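Protein angel homolog 2 (Homo sapiens, PDB 6RW0) acts as a 2',3'-cyclic phosphatase of the CCR4 family of deadenylases and probably binds 3' untranslated regions of mRNA. Local coordinates at residues H74-L80 / N407-E412; K129-K135 / D169-L173; F367-E371 / G387-L391. All blocks are in the same frame, centred on the assembly; numbering follows the deposited sequence.

From the N terminus, the chain first enters contact 1 at 74-80, in the loop between helices 62-67 and 82-96, but this contact closes only near the C-terminal end, at 407-412. The other two contacts are nested inside that long loop and follow one another in series. Contact 2 joins the end of strand 124-130 to the start of strand 171-179, and contact 3 joins the end of strand 359-369 to the approach to strand 390-395. Contacts 2 and 3 each bridge the two large sheets of the DNase I-like fold, on opposite sides of the chain's centre, about 28 Å apart between centres. Contact 1 instead ties two peripheral loops together.

Contact 1 of 3, residues H74-L80 / N407-E412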
loop_
_atom_site.group_PDB
_atom_site.type_symbol
_atom_site.label_atom_id
_atom_site.label_comp_id
_atom_site.label_asym_id
_atom_site.label_seq_id
_atom_site.Cartn_x
_atom_site.Cartn_y
_atom_site.Cartn_z
ATOM N N HIS A 74 24.654 -2.211 4.837
ATOM C CA HIS A 74 25.270 -1.995 3.536
ATOM C C HIS A 74 25.365 -0.526 3.159
ATOM O O HIS A 74 26.062 -0.201 2.194
ATOM C CB HIS A 74 24.450 -2.736 2.478
ATOM C CG HIS A 74 23.023 -2.284 2.404
ATOM N ND1 HIS A 74 22.068 -2.665 3.321
ATOM C CD2 HIS A 74 22.394 -1.474 1.521
ATOM C CE1 HIS A 74 20.911 -2.112 3.005
ATOM N NE2 HIS A 74 21.083 -1.383 1.915
ATOM N N CYS A 75 24.698 0.359 3.894
ATOM C CA CYS A 75 24.602 1.767 3.535
ATOM C C CYS A 75 25.766 2.562 4.104
ATOM O O CYS A 75 26.204 2.324 5.232
ATOM C CB CYS A 75 23.318 2.332 4.135
ATOM S SG CYS A 75 21.854 1.413 3.727
ATOM N N ARG A 76 26.255 3.525 3.327
ATOM C CA ARG A 76 27.206 4.480 3.879
ATOM C C ARG A 76 26.531 5.250 5.006
ATOM O O ARG A 76 25.385 5.689 4.873
ATOM C CB ARG A 76 27.704 5.418 2.785
ATOM C CG ARG A 76 28.627 4.692 1.810
ATOM C CD ARG A 76 29.206 5.617 0.724
ATOM N NE ARG A 76 29.686 6.835 1.357
ATOM C CZ ARG A 76 29.086 8.017 1.277
ATOM N NH1 ARG A 76 27.999 8.187 0.534
ATOM N NH2 ARG A 76 29.596 9.044 1.936
ATOM N N ARG A 77 27.235 5.394 6.125
ATOM C CA ARG A 77 26.592 5.941 7.315
ATOM C C ARG A 77 25.954 7.303 7.083
ATOM O O ARG A 77 24.833 7.524 7.588
ATOM C CB ARG A 77 27.601 6.037 8.467
ATOM C CG ARG A 77 28.165 4.724 8.967
ATOM C CD ARG A 77 27.096 3.873 9.612
ATOM N NE ARG A 77 26.571 2.909 8.655
ATOM C CZ ARG A 77 25.558 2.088 8.891
ATOM N NH1 ARG A 77 24.938 2.110 10.064
ATOM N NH2 ARG A 77 25.165 1.246 7.946
ATOM N N PRO A 78 26.578 8.251 6.385
ATOM C CA PRO A 78 25.972 9.588 6.263
ATOM C C PRO A 78 24.629 9.594 5.558
ATOM O O PRO A 78 23.829 10.511 5.789
ATOM C CB PRO A 78 27.022 10.393 5.485
ATOM C CG PRO A 78 28.310 9.681 5.739
ATOM C CD PRO A 78 27.962 8.223 5.863
ATOM N N VAL A 79 24.348 8.596 4.716
ATOM C CA VAL A 79 23.115 8.625 3.935
ATOM C C VAL A 79 21.905 8.240 4.767
ATOM O O VAL A 79 20.774 8.355 4.284
ATOM C CB VAL A 79 23.156 7.788 2.640
ATOM C CG1 VAL A 79 24.450 8.063 1.861
ATOM C CG2 VAL A 79 22.981 6.315 2.913
ATOM N N LEU A 80 22.104 7.783 6.004
ATOM C CA LEU A 80 20.976 7.301 6.787
ATOM C C LEU A 80 20.327 8.365 7.658
ATOM O O LEU A 80 19.201 8.152 8.114
ATOM C CB LEU A 80 21.398 6.117 7.659
ATOM C CG LEU A 80 21.858 4.890 6.878
ATOM C CD1 LEU A 80 22.395 3.856 7.845
ATOM C CD2 LEU A 80 20.737 4.296 6.053
ATOM N N ASN A 407 24.326 -0.220 -4.915
ATOM C CA ASN A 407 24.693 -0.582 -3.540
ATOM C C ASN A 407 23.499 -0.598 -2.588
ATOM O O ASN A 407 23.656 -0.390 -1.380
ATOM C CB ASN A 407 25.866 0.245 -3.000
ATOM C CG ASN A 407 27.142 -0.002 -3.782
ATOM O OD1 ASN A 407 27.218 -0.945 -4.568
ATOM N ND2 ASN A 407 28.148 0.831 -3.571
ATOM N N GLY A 408 22.318 -0.921 -3.119
ATOM C CA GLY A 408 21.139 -1.141 -2.314
ATOM C C GLY A 408 20.448 0.145 -1.909
ATOM O O GLY A 408 20.790 1.251 -2.340
ATOM N N LEU A 409 19.421 -0.050 -1.085
ATOM C CA LEU A 409 18.535 1.041 -0.644
ATOM C C LEU A 409 18.536 1.130 0.894
ATOM O O LEU A 409 18.705 0.100 1.512
ATOM C CB LEU A 409 17.114 0.790 -1.120
ATOM C CG LEU A 409 16.889 0.921 -2.614
ATOM C CD1 LEU A 409 15.424 0.717 -2.929
ATOM C CD2 LEU A 409 17.376 2.261 -3.124
ATOM N N PRO A 410 18.460 2.303 1.563
ATOM C CA PRO A 410 18.671 3.638 1.001
ATOM C C PRO A 410 20.134 3.816 0.550
ATOM O O PRO A 410 20.999 3.087 0.886
ATOM C CB PRO A 410 18.297 4.628 2.099
ATOM C CG PRO A 410 18.500 3.845 3.352
ATOM C CD PRO A 410 18.217 2.409 2.988
ATOM N N ASN A 411 20.331 4.795 -0.299
ATOM C CA ASN A 411 21.679 5.124 -0.813
ATOM C C ASN A 411 21.790 6.646 -0.871
ATOM O O ASN A 411 20.913 7.344 -0.405
ATOM C CB ASN A 411 21.968 4.343 -2.096
ATOM C CG ASN A 411 21.090 4.737 -3.257
ATOM O OD1 ASN A 411 20.838 5.900 -3.452
ATOM N ND2 ASN A 411 20.637 3.758 -4.013
ATOM N N GLU A 412 22.884 7.165 -1.389
ATOM C CA GLU A 412 23.085 8.628 -1.357
ATOM C C GLU A 412 22.063 9.334 -2.248
ATOM O O GLU A 412 21.949 10.518 -2.120
ATOM C CB GLU A 412 24.527 9.003 -1.687
ATOM C CG GLU A 412 25.082 8.346 -2.904
ATOM C CD GLU A 412 26.598 8.299 -2.824
ATOM O OE1 GLU A 412 27.187 9.209 -3.343
ATOM O OE2 GLU A 412 27.133 7.360 -2.186
HETATM O O HOH W 1 19.521 8.111 1.841
#
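His74 turns the edge of its imidazole to the loop that follows helix 400-405, which Asn407 ends in a Schellman motif; two loops of the DNase I-like fold meet here, the side chain of Pro410 about 10 Å from a bound magnesium ion. His74 NE2 donates to Leu409 O (2.8 Å), which lies nearly in the ring plane, although the nitrogen stands above the carbonyl plane. His74 CD2 lies 3.3 Å from Asn407 O. With CG set over the backbone, between N and C (chi1 59°), the ring presents one face to Cys75 SG. His74 ND1 is hydrogen-bonded to the hydroxyl of Ser357, so both nitrogens fix the ring's rotation; an alanine here would probably leave Leu409 O and the Ser357 hydroxyl without these partners and bare one side of Cys75. Cys75 SG also packs on Pro410 CD at 3.8 Å. This proline follows a cis peptide bond, and Pro410 CG meets Leu80 CD2 at 3.5 Å, the two side chains nearly perpendicular. Arg76 NH1 makes a salt bridge with Glu412 OE2 (3.0 Å), its hydrogen bond weak, the guanidinium and carboxylate planes 55° apart. A water donates to both Val79 O and Asn411 O, 2.8 Å from each.

Contact 2 of 3, residues K129-K135 / D169-L173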
loop_
_atom_site.group_PDB
_atom_site.type_symbol
_atom_site.label_atom_id
_atom_site.label_comp_id
_atom_site.label_asym_id
_atom_site.label_seq_id
_atom_site.Cartn_x
_atom_site.Cartn_y
_atom_site.Cartn_z
ATOM N N LYS A 129 -3.045 9.053 9.422
ATOM C CA LYS A 129 -3.506 8.091 10.415
ATOM C C LYS A 129 -2.294 7.349 10.957
ATOM O O LYS A 129 -1.678 6.548 10.246
ATOM C CB LYS A 129 -4.526 7.121 9.829
ATOM C CG LYS A 129 -5.010 6.065 10.814
ATOM C CD LYS A 129 -5.661 6.695 12.052
ATOM C CE LYS A 129 -6.146 5.639 13.007
ATOM N NZ LYS A 129 -6.648 6.224 14.274
ATOM N N MET A 130 -1.976 7.589 12.218
ATOM C CA MET A 130 -0.840 6.961 12.875
ATOM C C MET A 130 -1.220 5.571 13.366
ATOM O O MET A 130 -2.359 5.328 13.771
ATOM C CB MET A 130 -0.444 7.802 14.091
ATOM C CG MET A 130 0.893 7.454 14.700
ATOM S SD MET A 130 1.251 8.607 16.052
ATOM C CE MET A 130 -0.143 8.370 17.143
ATOM N N ARG A 131 -0.251 4.650 13.326
ATOM C CA ARG A 131 -0.415 3.362 13.984
ATOM C C ARG A 131 -0.726 3.580 15.458
ATOM O O ARG A 131 -0.358 4.603 16.047
ATOM C CB ARG A 131 0.843 2.498 13.827
ATOM C CG ARG A 131 0.993 1.924 12.414
ATOM C CD ARG A 131 1.865 0.680 12.439
ATOM N NE ARG A 131 3.270 0.992 12.647
ATOM C CZ ARG A 131 4.203 0.096 12.947
ATOM N NH1 ARG A 131 5.461 0.490 13.088
ATOM N NH2 ARG A 131 3.883 -1.185 13.111
ATOM N N THR A 132 -1.426 2.618 16.045
ATOM C CA THR A 132 -1.915 2.715 17.412
ATOM C C THR A 132 -0.834 2.256 18.394
ATOM O O THR A 132 0.300 1.960 18.015
ATOM C CB THR A 132 -3.242 1.962 17.526
ATOM O OG1 THR A 132 -3.088 0.603 17.093
ATOM C CG2 THR A 132 -4.298 2.619 16.644
ATOM N N GLY A 133 -1.143 2.252 19.680
ATOM C CA GLY A 133 -0.054 1.780 20.549
ATOM C C GLY A 133 1.209 2.645 20.540
ATOM O O GLY A 133 1.163 3.860 20.353
ATOM N N ARG A 134 2.366 2.004 20.758
ATOM C CA ARG A 134 3.638 2.714 20.932
ATOM C C ARG A 134 4.356 2.992 19.621
ATOM O O ARG A 134 5.530 3.384 19.628
ATOM C CB ARG A 134 4.565 1.928 21.861
ATOM C CG ARG A 134 4.040 1.844 23.274
ATOM C CD ARG A 134 5.001 1.127 24.196
ATOM N NE ARG A 134 4.468 1.034 25.552
ATOM C CZ ARG A 134 4.555 2.001 26.458
ATOM N NH1 ARG A 134 5.153 3.144 26.151
ATOM N NH2 ARG A 134 4.039 1.827 27.667
ATOM N N LYS A 135 3.688 2.810 18.525
ATOM C CA LYS A 135 4.318 2.861 17.229
ATOM C C LYS A 135 4.447 4.316 16.796
ATOM O O LYS A 135 3.604 5.153 17.144
ATOM C CB LYS A 135 3.463 2.091 16.239
ATOM C CG LYS A 135 3.248 0.627 16.617
ATOM C CD LYS A 135 4.560 -0.140 16.795
ATOM C CE LYS A 135 4.294 -1.615 17.122
ATOM N NZ LYS A 135 3.493 -1.708 18.389
ATOM N N ASP A 169 -0.777 -3.157 15.706
ATOM C CA ASP A 169 -1.067 -1.722 15.667
ATOM C C ASP A 169 -1.226 -1.130 14.271
ATOM O O ASP A 169 -1.385 0.096 14.144
ATOM C CB ASP A 169 -0.009 -0.969 16.469
ATOM C CG ASP A 169 -0.160 -1.203 17.960
ATOM O OD1 ASP A 169 -1.297 -1.048 18.484
ATOM O OD2 ASP A 169 0.851 -1.579 18.597
ATOM N N ASN A 170 -1.298 -1.951 13.239
ATOM C CA ASN A 170 -1.361 -1.429 11.884
ATOM C C ASN A 170 -2.683 -0.717 11.615
ATOM O O ASN A 170 -3.703 -0.929 12.294
ATOM C CB ASN A 170 -1.146 -2.565 10.897
ATOM C CG ASN A 170 0.141 -3.299 11.152
ATOM O OD1 ASN A 170 0.162 -4.295 11.886
ATOM N ND2 ASN A 170 1.241 -2.780 10.602
ATOM N N VAL A 171 -2.651 0.128 10.586
ATOM C CA VAL A 171 -3.777 0.980 10.239
ATOM C C VAL A 171 -3.949 1.094 8.727
ATOM O O VAL A 171 -3.094 0.701 7.931
ATOM C CB VAL A 171 -3.649 2.399 10.841
ATOM C CG1 VAL A 171 -3.652 2.372 12.364
ATOM C CG2 VAL A 171 -2.382 3.100 10.323
ATOM N N GLY A 172 -5.093 1.675 8.360
ATOM C CA GLY A 172 -5.358 2.092 6.999
ATOM C C GLY A 172 -6.090 3.418 7.004
ATOM O O GLY A 172 -6.492 3.925 8.057
ATOM N N LEU A 173 -6.279 3.967 5.808
ATOM C CA LEU A 173 -6.952 5.252 5.662
ATOM C C LEU A 173 -7.639 5.265 4.308
ATOM O O LEU A 173 -7.049 4.829 3.314
ATOM C CB LEU A 173 -5.967 6.417 5.774
ATOM C CG LEU A 173 -6.574 7.817 5.742
ATOM C CD1 LEU A 173 -7.524 8.079 6.874
ATOM C CD2 LEU A 173 -5.420 8.831 5.762
HETATM O O HOH W 2 2.193 -3.877 13.567
HETATM O O HOH W 3 -4.659 -0.194 14.824
HETATM O O HOH W 4 2.299 -0.826 20.680
#
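Asp169 and Thr132 carry the polar part. Thr132 N donates to Asp169 O (3.2 Å) in the carbonyl plane; Thr132 OG1, beside both backbone N and carbonyl carbon (chi1 56°), is thereby turned to donate to Asp169 OD1 (2.8 Å) on the anti side. The type II' turn from Thr132 to Lys135 brings the lysine back, and Lys135 NZ forms a salt bridge with Asp169 OD2 (2.7 Å), hydrogen-bonding on its anti lone pair. One water donates to OD2 and accepts from Arg134 N, another donates to Thr132 OG1 and Asn170 O.

Van der Waals contacts lie beside this. Arg131 CB rests 3.3 Å from Asp169 O, and the arginine runs side by side with Asn170; Lys135 CG sits over the centre of one guanidinium face, while Arg131 NH1 makes a salt bridge with Asp137. Val171 spreads its methyls, CG1 3.5 Å from Met130 O and CG2 equally near Lys129 O, and Lys129 CG lies 3.9 Å from Val171 CB before its amine reaches Glu157.

The contact links the two sheets of the DNase I-like fold, the Arg131 side chain about 8 Å from a bound magnesium ion: edge strand 124-130 pairs with 137-144, and 171-179 runs between 148-157 and 189-195.

Contact 3 of 3, residues F367-E371 / G387-L391; sequences FYSAE and GGLKL
The end of strand 359-369 and the lead-in to strand 390-395 come together where the chain passes from one large sheet to the other, the intervening residues 372-386 being unmodelled. A single direct backbone hydrogen bond joins them: Leu389 N donates to Ser369 O at 2.9 Å, with the nitrogen tilted 31° from the carbonyl plane. Beside it the backbones come close, Ala370 CA and Gly388 CA being 4.3 Å apart.

Tyr368 supplies the main side-chain surface. Its CG lies between the backbone N and the carbonyl carbon (chi1 65°), and from there the ring reaches along the second segment. Leu389 O sits at the ring edge, near its plane and 3.7 Å from Tyr368 CE1, while CD1 touches Leu389 CB. At the far end Tyr368 OH lies 3.6 Å from Leu391 CB, the two side chains crossing at about a right angle. A water links Tyr368 OH with Leu391 N, from which it accepts.

In the two-sheet architecture of the DNase I-like fold, these residues belong to different layers. Strand 359-369 pairs with 231-236 and 336-338, whereas 390-395 pairs with 421-428. Tyr368 reaches across this divide, its ring also meeting Phe425 with the planes at about 50°, and Leu389 packs on both Val232 and Leu427.

Ser369 approaches the second segment with its CB, 3.2 Å from Gly387 O, while its OG accepts from Ile231 N. Gly387 O is buried here without a hydrogen-bonding partner in the model. A water accepts from Glu371 N and donates to Leu389 O, at 3.0 Å from that oxygen.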
loop_
_atom_site.group_PDB
_atom_site.type_symbol
_atom_site.label_atom_id
_atom_site.label_comp_id
_atom_site.label_asym_id
_atom_site.label_seq_id
_atom_site.Cartn_x
_atom_site.Cartn_y
_atom_site.Cartn_z
ATOM N N PHE A 367 -3.381 -0.776 -6.741
ATOM C CA PHE A 367 -4.507 -1.487 -7.323
ATOM C C PHE A 367 -5.573 -0.468 -7.703
ATOM O O PHE A 367 -5.693 0.587 -7.074
ATOM C CB PHE A 367 -5.090 -2.467 -6.314
ATOM C CG PHE A 367 -4.161 -3.581 -5.918
ATOM C CD1 PHE A 367 -3.921 -4.632 -6.778
ATOM C CD2 PHE A 367 -3.577 -3.606 -4.654
ATOM C CE1 PHE A 367 -3.097 -5.683 -6.396
ATOM C CE2 PHE A 367 -2.764 -4.659 -4.262
ATOM C CZ PHE A 367 -2.510 -5.682 -5.141
ATOM N N TYR A 368 -6.331 -0.769 -8.755
ATOM C CA TYR A 368 -7.348 0.170 -9.214
ATOM C C TYR A 368 -8.530 -0.568 -9.830
ATOM O O TYR A 368 -8.388 -1.668 -10.364
ATOM C CB TYR A 368 -6.762 1.168 -10.225
ATOM C CG TYR A 368 -6.293 0.548 -11.531
ATOM C CD1 TYR A 368 -7.069 0.625 -12.679
ATOM C CD2 TYR A 368 -5.068 -0.113 -11.617
ATOM C CE1 TYR A 368 -6.647 0.062 -13.878
ATOM C CE2 TYR A 368 -4.641 -0.680 -12.807
ATOM C CZ TYR A 368 -5.435 -0.594 -13.934
ATOM O OH TYR A 368 -5.027 -1.154 -15.127
ATOM N N SER A 369 -9.702 0.069 -9.751
ATOM C CA SER A 369 -10.909 -0.456 -10.372
ATOM C C SER A 369 -10.743 -0.534 -11.869
ATOM O O SER A 369 -10.457 0.478 -12.512
ATOM C CB SER A 369 -12.046 0.536 -10.146
ATOM O OG SER A 369 -12.434 0.536 -8.813
ATOM N N ALA A 370 -11.002 -1.707 -12.441
ATOM C CA ALA A 370 -10.853 -1.824 -13.884
ATOM C C ALA A 370 -11.793 -2.865 -14.469
ATOM O O ALA A 370 -12.166 -3.840 -13.810
ATOM C CB ALA A 370 -9.410 -2.178 -14.276
ATOM N N GLU A 371 -12.151 -2.642 -15.735
ATOM C CA GLU A 371 -12.885 -3.607 -16.540
ATOM C C GLU A 371 -12.014 -4.834 -16.785
ATOM O O GLU A 371 -12.462 -5.967 -16.635
ATOM C CB GLU A 371 -13.253 -3.004 -17.898
ATOM C CG GLU A 371 -13.927 -1.647 -17.840
ATOM C CD GLU A 371 -15.403 -1.735 -17.511
ATOM O OE1 GLU A 371 -15.855 -2.818 -17.083
ATOM O OE2 GLU A 371 -16.113 -0.722 -17.687
ATOM N N GLY A 387 -17.212 1.268 -11.716
ATOM C CA GLY A 387 -16.477 2.539 -11.851
ATOM C C GLY A 387 -15.060 2.285 -12.312
ATOM O O GLY A 387 -14.153 2.489 -11.544
ATOM N N GLY A 388 -14.872 1.862 -13.549
ATOM C CA GLY A 388 -13.534 1.546 -14.063
ATOM C C GLY A 388 -12.660 2.767 -14.320
ATOM O O GLY A 388 -13.170 3.828 -14.636
ATOM N N LEU A 389 -11.351 2.600 -14.209
ATOM C CA LEU A 389 -10.356 3.632 -14.543
ATOM C C LEU A 389 -9.482 3.062 -15.654
ATOM O O LEU A 389 -9.321 1.867 -15.705
ATOM C CB LEU A 389 -9.492 3.927 -13.322
ATOM C CG LEU A 389 -10.164 4.719 -12.215
ATOM C CD1 LEU A 389 -9.288 4.706 -10.976
ATOM C CD2 LEU A 389 -10.453 6.133 -12.669
ATOM N N LYS A 390 -8.963 3.910 -16.522
ATOM C CA LYS A 390 -8.016 3.473 -17.560
ATOM C C LYS A 390 -6.612 3.827 -17.082
ATOM O O LYS A 390 -6.403 4.940 -16.645
ATOM C CB LYS A 390 -8.303 4.156 -18.895
ATOM C CG LYS A 390 -9.709 3.942 -19.415
ATOM C CD LYS A 390 -9.882 2.657 -20.172
ATOM C CE LYS A 390 -11.148 2.646 -21.010
ATOM N NZ LYS A 390 -11.309 3.894 -21.798
ATOM N N LEU A 391 -5.715 2.865 -17.118
ATOM C CA LEU A 391 -4.317 3.128 -16.806
ATOM C C LEU A 391 -3.654 3.704 -18.048
ATOM O O LEU A 391 -3.579 3.037 -19.085
ATOM C CB LEU A 391 -3.604 1.848 -16.382
ATOM C CG LEU A 391 -2.120 2.043 -16.083
ATOM C CD1 LEU A 391 -1.912 2.966 -14.909
ATOM C CD2 LEU A 391 -1.465 0.700 -15.813
HETATM O O HOH W 5 -6.414 0.083 -17.491
HETATM O O HOH W 6 -11.401 -0.015 -16.797
HETATM O O HOH W 7 -17.024 0.483 -15.684
#